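PDB 6FN6: fatty acid synthase 1, isoform A from Drosophila melanogaster, which probably builds long-chain saturated fatty acids from acetyl-CoA and malonyl-CoA using NADPH, this chain being its modifying region with dehydratase, enoylreductase and ketoreductase domains. Local coordinates for residues R29-M38 against M60-L71; Y145-V153 against Q165-T176. One frame throughout, in Å; residues are numbered along the deposited sequence.

Interaction 1: residues R29-M38 against M60-L71; sequences RILFPATGYM and MENLVFHRATIL
Phe32 and Ile30 meet residues 69-71 through their backbones, and two backbone hydrogen bonds join them there. Phe32 N donates to Thr69 O at 2.8 Å, nearly straight (164°) and in the carbonyl plane; Leu71 N donates to Ile30 O at 2.9 Å, tilted from that carbonyl's plane. Between the two bonds, Leu31 and Ile70 form an antiparallel non-hydrogen-bonded pair, and Leu31 O turns the other way to accept from His24 ND1. Arg67 is satisfied mainly outside the contact, by a salt bridge to Glu94 and a bond to Ser97, whereas its NH1 bond to Ala68 O is weak. The modelled Tyr37 OH and Thr69 OG1 lie too close together for their pairing to be anything but doubtful.

Apolar packing takes over along the helix that starts after the N-cap Pro33. Phe65 turns CG away from its carbonyl carbon (chi1 -53°), which lays one ring face under Ala34 CB, 3.6 Å from CB to the ring centroid and 18° off the normal, a CH-pi contact. Met38 SD comes to the edge of the same ring, 4.1 Å from Phe65 CZ, as a Met-aromatic contact, and Met38 CE meets Leu63 CD1 at 3.9 Å. A serine in place of Phe65 would probably open a gap beneath Ala34 and deprive the Met38 sulfur of its aromatic partner.

The contact thus lays helix 34-48 against strand 58-65, which runs between strands 98-105 and 191-201, with Phe65 also touching Val100 and Ile196; strand 29-31 lies between strands 24-26 and 70-71.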
loop_
_atom_site.group_PDB
_atom_site.type_symbol
_atom_site.label_atom_id
_atom_site.label_comp_id
_atom_site.label_asym_id
_atom_site.label_seq_id
_atom_site.Cartn_x
_atom_site.Cartn_y
_atom_site.Cartn_z
ATOM N N ARG A 29 -13.938 25.490 21.260
ATOM C CA ARG A 29 -14.706 25.514 20.022
ATOM C C ARG A 29 -15.552 24.251 19.858
ATOM O O ARG A 29 -15.179 23.174 20.328
ATOM C CB ARG A 29 -13.760 25.689 18.825
ATOM C CG ARG A 29 -12.426 24.951 18.962
ATOM C CD ARG A 29 -11.458 25.266 17.826
ATOM N NE ARG A 29 -10.142 24.670 18.067
ATOM C CZ ARG A 29 -9.757 23.462 17.659
ATOM N NH1 ARG A 29 -10.582 22.687 16.966
ATOM N NH2 ARG A 29 -8.536 23.029 17.944
ATOM N N ILE A 30 -16.700 24.399 19.202
ATOM C CA ILE A 30 -17.600 23.274 18.972
ATOM C C ILE A 30 -17.077 22.445 17.804
ATOM O O ILE A 30 -16.875 22.964 16.705
ATOM C CB ILE A 30 -19.043 23.752 18.703
ATOM C CG1 ILE A 30 -19.571 24.554 19.897
ATOM C CG2 ILE A 30 -19.958 22.562 18.408
ATOM C CD1 ILE A 30 -20.888 25.264 19.636
ATOM N N LEU A 31 -16.879 21.152 18.042
ATOM C CA LEU A 31 -16.432 20.238 16.996
ATOM C C LEU A 31 -17.492 19.191 16.714
ATOM O O LEU A 31 -18.025 18.577 17.639
ATOM C CB LEU A 31 -15.132 19.544 17.398
ATOM C CG LEU A 31 -13.836 20.236 16.991
ATOM C CD1 LEU A 31 -13.686 21.536 17.758
ATOM C CD2 LEU A 31 -12.654 19.316 17.230
ATOM N N PHE A 32 -17.798 18.979 15.438
ATOM C CA PHE A 32 -18.712 17.908 15.085
ATOM C C PHE A 32 -18.036 16.595 15.444
ATOM O O PHE A 32 -16.969 16.286 14.916
ATOM C CB PHE A 32 -19.090 17.930 13.608
ATOM C CG PHE A 32 -20.300 17.099 13.297
ATOM C CD1 PHE A 32 -21.564 17.543 13.650
ATOM C CD2 PHE A 32 -20.177 15.866 12.678
ATOM C CE1 PHE A 32 -22.683 16.782 13.379
ATOM C CE2 PHE A 32 -21.293 15.099 12.403
ATOM C CZ PHE A 32 -22.548 15.557 12.755
ATOM N N PRO A 33 -18.653 15.814 16.345
ATOM C CA PRO A 33 -17.960 14.630 16.855
ATOM C C PRO A 33 -17.721 13.565 15.796
ATOM O O PRO A 33 -18.535 13.386 14.893
ATOM C CB PRO A 33 -18.911 14.112 17.934
ATOM C CG PRO A 33 -20.253 14.580 17.502
ATOM C CD PRO A 33 -20.027 15.914 16.867
ATOM N N ALA A 34 -16.600 12.865 15.921
ATOM C CA ALA A 34 -16.289 11.742 15.053
ATOM C C ALA A 34 -17.459 10.766 15.042
ATOM O O ALA A 34 -17.834 10.229 14.000
ATOM C CB ALA A 34 -15.018 11.059 15.518
ATOM N N THR A 35 -18.034 10.548 16.219
ATOM C CA THR A 35 -19.164 9.644 16.380
ATOM C C THR A 35 -20.422 10.213 15.734
ATOM O O THR A 35 -21.363 9.481 15.427
ATOM C CB THR A 35 -19.443 9.373 17.864
ATOM O OG1 THR A 35 -19.804 10.599 18.512
ATOM C CG2 THR A 35 -18.211 8.791 18.534
ATOM N N GLY A 36 -20.432 11.523 15.526
ATOM C CA GLY A 36 -21.510 12.163 14.799
ATOM C C GLY A 36 -21.531 11.674 13.366
ATOM O O GLY A 36 -22.582 11.321 12.831
ATOM N N TYR A 37 -20.357 11.660 12.744
ATOM C CA TYR A 37 -20.210 11.172 11.380
ATOM C C TYR A 37 -20.661 9.727 11.256
ATOM O O TYR A 37 -21.403 9.373 10.344
ATOM C CB TYR A 37 -18.758 11.274 10.935
ATOM C CG TYR A 37 -18.285 12.680 10.693
ATOM C CD1 TYR A 37 -18.775 13.430 9.636
ATOM C CD2 TYR A 37 -17.330 13.252 11.517
ATOM C CE1 TYR A 37 -18.330 14.718 9.413
ATOM C CE2 TYR A 37 -16.878 14.526 11.307
ATOM C CZ TYR A 37 -17.375 15.260 10.254
ATOM O OH TYR A 37 -16.905 16.536 10.062
ATOM N N MET A 38 -20.205 8.900 12.188
ATOM C CA MET A 38 -20.521 7.483 12.173
ATOM C C MET A 38 -22.030 7.290 12.212
ATOM O O MET A 38 -22.578 6.453 11.497
ATOM C CB MET A 38 -19.856 6.778 13.354
ATOM C CG MET A 38 -18.342 6.913 13.377
ATOM S SD MET A 38 -17.573 6.311 14.895
ATOM C CE MET A 38 -18.206 4.640 14.966
ATOM N N MET A 60 -18.834 -1.024 10.521
ATOM C CA MET A 60 -18.003 -0.026 9.864
ATOM C C MET A 60 -16.543 -0.442 9.940
ATOM O O MET A 60 -16.107 -1.009 10.942
ATOM C CB MET A 60 -18.199 1.343 10.508
ATOM C CG MET A 60 -19.646 1.782 10.551
ATOM S SD MET A 60 -19.840 3.500 11.034
ATOM C CE MET A 60 -21.542 3.474 11.573
ATOM N N GLU A 61 -15.790 -0.161 8.883
ATOM C CA GLU A 61 -14.387 -0.551 8.828
ATOM C C GLU A 61 -13.518 0.534 8.207
ATOM O O GLU A 61 -13.970 1.299 7.355
ATOM C CB GLU A 61 -14.226 -1.852 8.044
ATOM C CG GLU A 61 -14.915 -3.043 8.682
ATOM C CD GLU A 61 -14.791 -4.297 7.845
ATOM O OE1 GLU A 61 -13.767 -5.000 7.983
ATOM O OE2 GLU A 61 -15.711 -4.578 7.047
ATOM N N ASN A 62 -12.263 0.582 8.645
ATOM C CA ASN A 62 -11.279 1.516 8.107
ATOM C C ASN A 62 -11.796 2.947 8.159
ATOM O O ASN A 62 -11.677 3.698 7.191
ATOM C CB ASN A 62 -10.915 1.144 6.667
ATOM C CG ASN A 62 -9.675 1.871 6.169
ATOM O OD1 ASN A 62 -8.684 1.995 6.888
ATOM N ND2 ASN A 62 -9.729 2.356 4.933
ATOM N N LEU A 63 -12.379 3.320 9.292
ATOM C CA LEU A 63 -12.846 4.683 9.481
ATOM C C LEU A 63 -11.665 5.633 9.584
ATOM O O LEU A 63 -10.747 5.411 10.371
ATOM C CB LEU A 63 -13.721 4.784 10.731
ATOM C CG LEU A 63 -15.131 4.207 10.600
ATOM C CD1 LEU A 63 -15.747 3.976 11.962
ATOM C CD2 LEU A 63 -16.005 5.146 9.783
ATOM N N VAL A 64 -11.695 6.689 8.779
ATOM C CA VAL A 64 -10.667 7.718 8.825
ATOM C C VAL A 64 -11.328 9.076 8.999
ATOM O O VAL A 64 -12.203 9.458 8.223
ATOM C CB VAL A 64 -9.785 7.701 7.561
ATOM C CG1 VAL A 64 -8.694 8.761 7.661
ATOM C CG2 VAL A 64 -9.177 6.327 7.346
ATOM N N PHE A 65 -10.898 9.806 10.020
ATOM C CA PHE A 65 -11.387 11.154 10.247
ATOM C C PHE A 65 -10.310 12.135 9.788
ATOM O O PHE A 65 -9.362 12.434 10.514
ATOM C CB PHE A 65 -11.752 11.331 11.721
ATOM C CG PHE A 65 -12.700 10.275 12.226
ATOM C CD1 PHE A 65 -14.065 10.389 12.016
ATOM C CD2 PHE A 65 -12.223 9.153 12.883
ATOM C CE1 PHE A 65 -14.936 9.409 12.464
ATOM C CE2 PHE A 65 -13.091 8.175 13.336
ATOM C CZ PHE A 65 -14.447 8.304 13.126
ATOM N N HIS A 66 -10.465 12.614 8.558
ATOM C CA HIS A 66 -9.408 13.352 7.869
ATOM C C HIS A 66 -9.178 14.754 8.423
ATOM O O HIS A 66 -8.052 15.252 8.396
ATOM C CB HIS A 66 -9.722 13.424 6.377
ATOM C CG HIS A 66 -9.798 12.080 5.722
ATOM N ND1 HIS A 66 -8.707 11.473 5.141
ATOM C CD2 HIS A 66 -10.834 11.220 5.569
ATOM C CE1 HIS A 66 -9.067 10.299 4.652
ATOM N NE2 HIS A 66 -10.353 10.122 4.900
ATOM N N ARG A 67 -10.237 15.397 8.904
ATOM C CA ARG A 67 -10.108 16.733 9.471
ATOM C C ARG A 67 -11.260 17.011 10.429
ATOM O O ARG A 67 -12.301 16.357 10.371
ATOM C CB ARG A 67 -10.075 17.797 8.372
ATOM C CG ARG A 67 -11.307 17.838 7.476
ATOM C CD ARG A 67 -11.280 19.073 6.585
ATOM N NE ARG A 67 -12.550 19.316 5.906
ATOM C CZ ARG A 67 -13.631 19.827 6.490
ATOM N NH1 ARG A 67 -13.609 20.155 7.776
ATOM N NH2 ARG A 67 -14.737 20.015 5.787
ATOM N N ALA A 68 -11.071 17.994 11.302
ATOM C CA ALA A 68 -12.103 18.371 12.256
ATOM C C ALA A 68 -13.114 19.309 11.610
ATOM O O ALA A 68 -12.771 20.083 10.716
ATOM C CB ALA A 68 -11.481 19.026 13.480
ATOM N N THR A 69 -14.359 19.230 12.067
ATOM C CA THR A 69 -15.406 20.131 11.600
ATOM C C THR A 69 -15.791 21.060 12.738
ATOM O O THR A 69 -16.313 20.623 13.764
ATOM C CB THR A 69 -16.667 19.387 11.108
ATOM O OG1 THR A 69 -16.303 18.363 10.172
ATOM C CG2 THR A 69 -17.636 20.350 10.442
ATOM N N ILE A 70 -15.517 22.343 12.547
ATOM C CA ILE A 70 -15.794 23.345 13.558
ATOM C C ILE A 70 -17.153 23.956 13.251
ATOM O O ILE A 70 -17.460 24.249 12.096
ATOM C CB ILE A 70 -14.686 24.408 13.598
ATOM C CG1 ILE A 70 -13.378 23.769 14.070
ATOM C CG2 ILE A 70 -15.082 25.567 14.514
ATOM C CD1 ILE A 70 -12.175 24.701 14.043
ATOM N N LEU A 71 -17.968 24.137 14.287
ATOM C CA LEU A 71 -19.279 24.750 14.122
ATOM C C LEU A 71 -19.354 26.027 14.949
ATOM O O LEU A 71 -18.770 26.110 16.029
ATOM C CB LEU A 71 -20.388 23.782 14.542
ATOM C CG LEU A 71 -20.243 22.324 14.095
ATOM C CD1 LEU A 71 -21.400 21.487 14.625
ATOM C CD2 LEU A 71 -20.152 22.211 12.578
#

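Interaction 2: residues Y145-V153 against Q165-T176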
loop_
_atom_site.group_PDB
_atom_site.type_symbol
_atom_site.label_atom_id
_atom_site.label_comp_id
_atom_site.label_asym_id
_atom_site.label_seq_id
_atom_site.Cartn_x
_atom_site.Cartn_y
_atom_site.Cartn_z
ATOM N N TYR A 145 -16.231 19.351 27.611
ATOM C CA TYR A 145 -17.500 18.671 27.394
ATOM C C TYR A 145 -18.607 19.273 28.252
ATOM O O TYR A 145 -18.364 19.748 29.364
ATOM C CB TYR A 145 -17.370 17.175 27.698
ATOM C CG TYR A 145 -16.476 16.417 26.738
ATOM C CD1 TYR A 145 -16.763 16.368 25.380
ATOM C CD2 TYR A 145 -15.352 15.741 27.193
ATOM C CE1 TYR A 145 -15.949 15.673 24.499
ATOM C CE2 TYR A 145 -14.533 15.041 26.320
ATOM C CZ TYR A 145 -14.836 15.014 24.976
ATOM O OH TYR A 145 -14.024 14.322 24.110
ATOM N N GLY A 146 -19.823 19.254 27.718
ATOM C CA GLY A 146 -20.984 19.772 28.415
ATOM C C GLY A 146 -22.242 19.011 28.052
ATOM O O GLY A 146 -22.258 18.245 27.089
ATOM N N GLY A 147 -23.299 19.217 28.830
ATOM C CA GLY A 147 -24.565 18.552 28.588
ATOM C C GLY A 147 -24.469 17.036 28.592
ATOM O O GLY A 147 -23.802 16.447 29.443
ATOM N N ILE A 148 -25.141 16.404 27.636
ATOM C CA ILE A 148 -25.239 14.949 27.606
ATOM C C ILE A 148 -23.903 14.307 27.231
ATOM O O ILE A 148 -23.724 13.100 27.390
ATOM C CB ILE A 148 -26.354 14.494 26.646
ATOM C CG1 ILE A 148 -26.061 14.949 25.211
ATOM C CG2 ILE A 148 -27.700 15.036 27.121
ATOM C CD1 ILE A 148 -27.014 14.378 24.182
ATOM N N PHE A 149 -22.966 15.108 26.735
ATOM C CA PHE A 149 -21.633 14.601 26.423
ATOM C C PHE A 149 -20.831 14.370 27.701
ATOM O O PHE A 149 -19.735 13.812 27.660
ATOM C CB PHE A 149 -20.884 15.562 25.495
ATOM C CG PHE A 149 -21.264 15.427 24.046
ATOM C CD1 PHE A 149 -20.580 14.551 23.220
ATOM C CD2 PHE A 149 -22.300 16.172 23.511
ATOM C CE1 PHE A 149 -20.921 14.419 21.886
ATOM C CE2 PHE A 149 -22.645 16.046 22.179
ATOM C CZ PHE A 149 -21.956 15.167 21.366
ATOM N N ARG A 150 -21.371 14.812 28.832
ATOM C CA ARG A 150 -20.790 14.479 30.126
ATOM C C ARG A 150 -21.413 13.173 30.616
ATOM O O ARG A 150 -22.028 13.127 31.680
ATOM C CB ARG A 150 -21.011 15.610 31.134
ATOM C CG ARG A 150 -19.990 16.736 31.024
ATOM C CD ARG A 150 -20.334 17.903 31.935
ATOM N NE ARG A 150 -20.268 17.551 33.351
ATOM C CZ ARG A 150 -19.259 17.863 34.164
ATOM N NH1 ARG A 150 -18.204 18.536 33.719
ATOM N NH2 ARG A 150 -19.307 17.497 35.437
ATOM N N GLY A 151 -21.240 12.114 29.829
ATOM C CA GLY A 151 -21.947 10.865 30.052
ATOM C C GLY A 151 -21.187 9.784 30.795
ATOM O O GLY A 151 -21.732 8.710 31.053
ATOM N N ILE A 152 -19.928 10.047 31.125
ATOM C CA ILE A 152 -19.164 9.122 31.955
ATOM C C ILE A 152 -19.575 9.308 33.411
ATOM O O ILE A 152 -19.154 10.259 34.070
ATOM C CB ILE A 152 -17.650 9.320 31.784
ATOM C CG1 ILE A 152 -17.250 9.087 30.324
ATOM C CG2 ILE A 152 -16.887 8.373 32.707
ATOM C CD1 ILE A 152 -15.799 9.419 30.008
ATOM N N VAL A 153 -20.406 8.395 33.902
ATOM C CA VAL A 153 -20.843 8.417 35.293
ATOM C C VAL A 153 -19.721 7.928 36.202
ATOM O O VAL A 153 -19.545 8.436 37.309
ATOM C CB VAL A 153 -22.119 7.572 35.508
ATOM C CG1 VAL A 153 -23.317 8.242 34.847
ATOM C CG2 VAL A 153 -21.937 6.165 34.976
ATOM N N GLN A 165 -23.771 6.626 30.792
ATOM C CA GLN A 165 -25.217 6.802 30.872
ATOM C C GLN A 165 -25.839 6.703 29.483
ATOM O O GLN A 165 -25.142 6.794 28.474
ATOM C CB GLN A 165 -25.570 8.146 31.519
ATOM C CG GLN A 165 -25.062 9.365 30.773
ATOM C CD GLN A 165 -25.368 10.658 31.506
ATOM O OE1 GLN A 165 -25.347 10.704 32.733
ATOM N NE2 GLN A 165 -25.659 11.715 30.756
ATOM N N TRP A 166 -27.152 6.493 29.444
ATOM C CA TRP A 166 -27.883 6.392 28.188
ATOM C C TRP A 166 -29.054 7.364 28.177
ATOM O O TRP A 166 -29.956 7.269 29.011
ATOM C CB TRP A 166 -28.390 4.967 27.965
ATOM C CG TRP A 166 -29.256 4.844 26.751
ATOM C CD1 TRP A 166 -30.611 4.693 26.722
ATOM C CD2 TRP A 166 -28.825 4.874 25.385
ATOM N NE1 TRP A 166 -31.050 4.621 25.421
ATOM C CE2 TRP A 166 -29.972 4.729 24.583
ATOM C CE3 TRP A 166 -27.580 5.007 24.765
ATOM C CZ2 TRP A 166 -29.911 4.712 23.191
ATOM C CZ3 TRP A 166 -27.523 4.991 23.382
ATOM C CH2 TRP A 166 -28.679 4.846 22.612
ATOM N N VAL A 167 -29.033 8.300 27.232
ATOM C CA VAL A 167 -30.090 9.297 27.114
ATOM C C VAL A 167 -30.724 9.240 25.727
ATOM O O VAL A 167 -31.095 10.269 25.167
ATOM C CB VAL A 167 -29.553 10.712 27.412
ATOM C CG1 VAL A 167 -29.089 10.809 28.855
ATOM C CG2 VAL A 167 -28.415 11.073 26.461
ATOM N N ASP A 168 -30.865 8.032 25.190
ATOM C CA ASP A 168 -31.467 7.836 23.876
ATOM C C ASP A 168 -30.755 8.690 22.829
ATOM O O ASP A 168 -31.396 9.363 22.021
ATOM C CB ASP A 168 -32.959 8.177 23.913
ATOM C CG ASP A 168 -33.705 7.669 22.691
ATOM O OD1 ASP A 168 -33.359 6.577 22.190
ATOM O OD2 ASP A 168 -34.636 8.362 22.230
ATOM N N ASN A 169 -29.425 8.655 22.852
ATOM C CA ASN A 169 -28.608 9.444 21.936
ATOM C C ASN A 169 -27.313 8.696 21.616
ATOM O O ASN A 169 -26.403 8.633 22.440
ATOM C CB ASN A 169 -28.306 10.819 22.541
ATOM C CG ASN A 169 -27.542 11.729 21.589
ATOM O OD1 ASN A 169 -26.472 11.374 21.096
ATOM N ND2 ASN A 169 -28.086 12.914 21.339
ATOM N N TRP A 170 -27.234 8.138 20.411
ATOM C CA TRP A 170 -26.089 7.318 20.017
ATOM C C TRP A 170 -24.812 8.131 19.852
ATOM O O TRP A 170 -23.725 7.645 20.160
ATOM C CB TRP A 170 -26.397 6.568 18.719
ATOM C CG TRP A 170 -27.419 5.486 18.884
ATOM C CD1 TRP A 170 -28.773 5.603 18.751
ATOM C CD2 TRP A 170 -27.168 4.117 19.226
ATOM N NE1 TRP A 170 -29.377 4.391 18.984
ATOM C CE2 TRP A 170 -28.414 3.464 19.277
ATOM C CE3 TRP A 170 -26.009 3.383 19.490
ATOM C CZ2 TRP A 170 -28.532 2.110 19.583
ATOM C CZ3 TRP A 170 -26.130 2.041 19.794
ATOM C CH2 TRP A 170 -27.381 1.418 19.837
ATOM N N ILE A 171 -24.935 9.360 19.362
ATOM C CA ILE A 171 -23.762 10.203 19.156
ATOM C C ILE A 171 -23.057 10.456 20.485
ATOM O O ILE A 171 -21.860 10.201 20.619
ATOM C CB ILE A 171 -24.143 11.528 18.468
ATOM C CG1 ILE A 171 -24.674 11.249 17.058
ATOM C CG2 ILE A 171 -22.940 12.486 18.430
ATOM C CD1 ILE A 171 -25.240 12.466 16.347
ATOM N N SER A 172 -23.797 10.945 21.472
ATOM C CA SER A 172 -23.207 11.252 22.769
ATOM C C SER A 172 -22.649 9.986 23.404
ATOM O O SER A 172 -21.540 9.986 23.939
ATOM C CB SER A 172 -24.233 11.907 23.697
ATOM O OG SER A 172 -25.104 10.945 24.269
ATOM N N PHE A 173 -23.422 8.906 23.342
ATOM C CA PHE A 173 -23.026 7.664 23.988
ATOM C C PHE A 173 -21.727 7.113 23.408
ATOM O O PHE A 173 -20.802 6.776 24.149
ATOM C CB PHE A 173 -24.127 6.616 23.860
ATOM C CG PHE A 173 -23.726 5.267 24.371
ATOM C CD1 PHE A 173 -23.778 4.983 25.723
ATOM C CD2 PHE A 173 -23.284 4.286 23.501
ATOM C CE1 PHE A 173 -23.401 3.743 26.199
ATOM C CE2 PHE A 173 -22.906 3.044 23.972
ATOM C CZ PHE A 173 -22.964 2.772 25.322
ATOM N N MET A 174 -21.656 7.019 22.084
ATOM C CA MET A 174 -20.461 6.497 21.437
ATOM C C MET A 174 -19.280 7.437 21.668
ATOM O O MET A 174 -18.137 6.992 21.747
ATOM C CB MET A 174 -20.705 6.279 19.939
ATOM C CG MET A 174 -21.536 5.029 19.640
ATOM S SD MET A 174 -21.436 4.445 17.932
ATOM C CE MET A 174 -22.298 5.753 17.058
ATOM N N ASP A 175 -19.552 8.733 21.786
ATOM C CA ASP A 175 -18.491 9.697 22.073
ATOM C C ASP A 175 -17.873 9.440 23.446
ATOM O O ASP A 175 -16.655 9.478 23.595
ATOM C CB ASP A 175 -19.019 11.130 22.005
ATOM C CG ASP A 175 -17.918 12.162 22.180
ATOM O OD1 ASP A 175 -16.873 12.043 21.509
ATOM O OD2 ASP A 175 -18.094 13.094 22.991
ATOM N N THR A 176 -18.709 9.181 24.447
ATOM C CA THR A 176 -18.212 8.921 25.796
ATOM C C THR A 176 -17.342 7.664 25.822
ATOM O O THR A 176 -16.478 7.521 26.685
ATOM C CB THR A 176 -19.362 8.778 26.818
ATOM O OG1 THR A 176 -20.294 7.786 26.375
ATOM C CG2 THR A 176 -20.078 10.106 26.998
#
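Ile148 holds CG1 between its own backbone N and carbonyl carbon (chi1 62°), which sends CD1 across to Asn169 ND2 at 3.4 Å and Ser172 CB at 3.8 Å. Just before the helix, Asn169 carries CG opposite its backbone N (chi1 -176°), and OD1 thereby receives Ser172 N at 2.7 Å in a practically linear bond. This is a side-chain N-cap, and it starts the helix 170-183 of the C-terminal hotdog fold in the dehydratase domain. Ile148 therefore packs against the cap itself, while its CB rests against Val167 CG2.

The next residue, Phe149, packs further along the helix, toward Asp175. Ser172 CA stands over one face of its ring, and Ile171 CG2 approaches Phe149 CZ at 4.1 Å. The carboxylate of Asp175, predicted to be the dehydratase proton donor, lies near the ring edge, with an oxygen modelled too close for the exact approach to be relied on. Asp175 OD2 is bonded to Gln179 NE2, which also reaches Phe149 O, so one amide ties the carboxylate to the backbone of the facing 3-10 turn. His24 meets the Phe149 ring as well.

After Phe149 the chain bends through an inverse gamma turn centred on Arg150. Gly151 follows where a side chain would point at the helix, and the absence of one lets Thr176 CG2 come to 3.7 Å from Gly151 CA. The side chains of Ile152 and Thr176 slide past each other in opposite directions. Gly151 O faces the other segment, where Gln165 N donates to it at 2.9 Å, with an angle of 167° and in the carbonyl plane.

Interactions 1 and 2 belong one to each hotdog fold of the dehydratase domain, and their centres are 16 Å apart. They touch where the start of helix 34-48 meets helix 170-183: Thr35 OG1 lies 3.0 Å from Ile171 O, a probable hydrogen bond, and Pro33 CG packs on Ile171 CG2 at 3.5 Å. The predicted catalytic pair bridges the same seam. Asp175, within interaction 2, has its side chain about 3 Å from that of His24 at the nearest atoms, while the side chains of Leu31 and Ala34 of interaction 1 lie about 4 Å from that of His24 and about 6 Å from that of Asp175, respectively. Each fold thus probably supplies one catalytic residue to the dehydratase site.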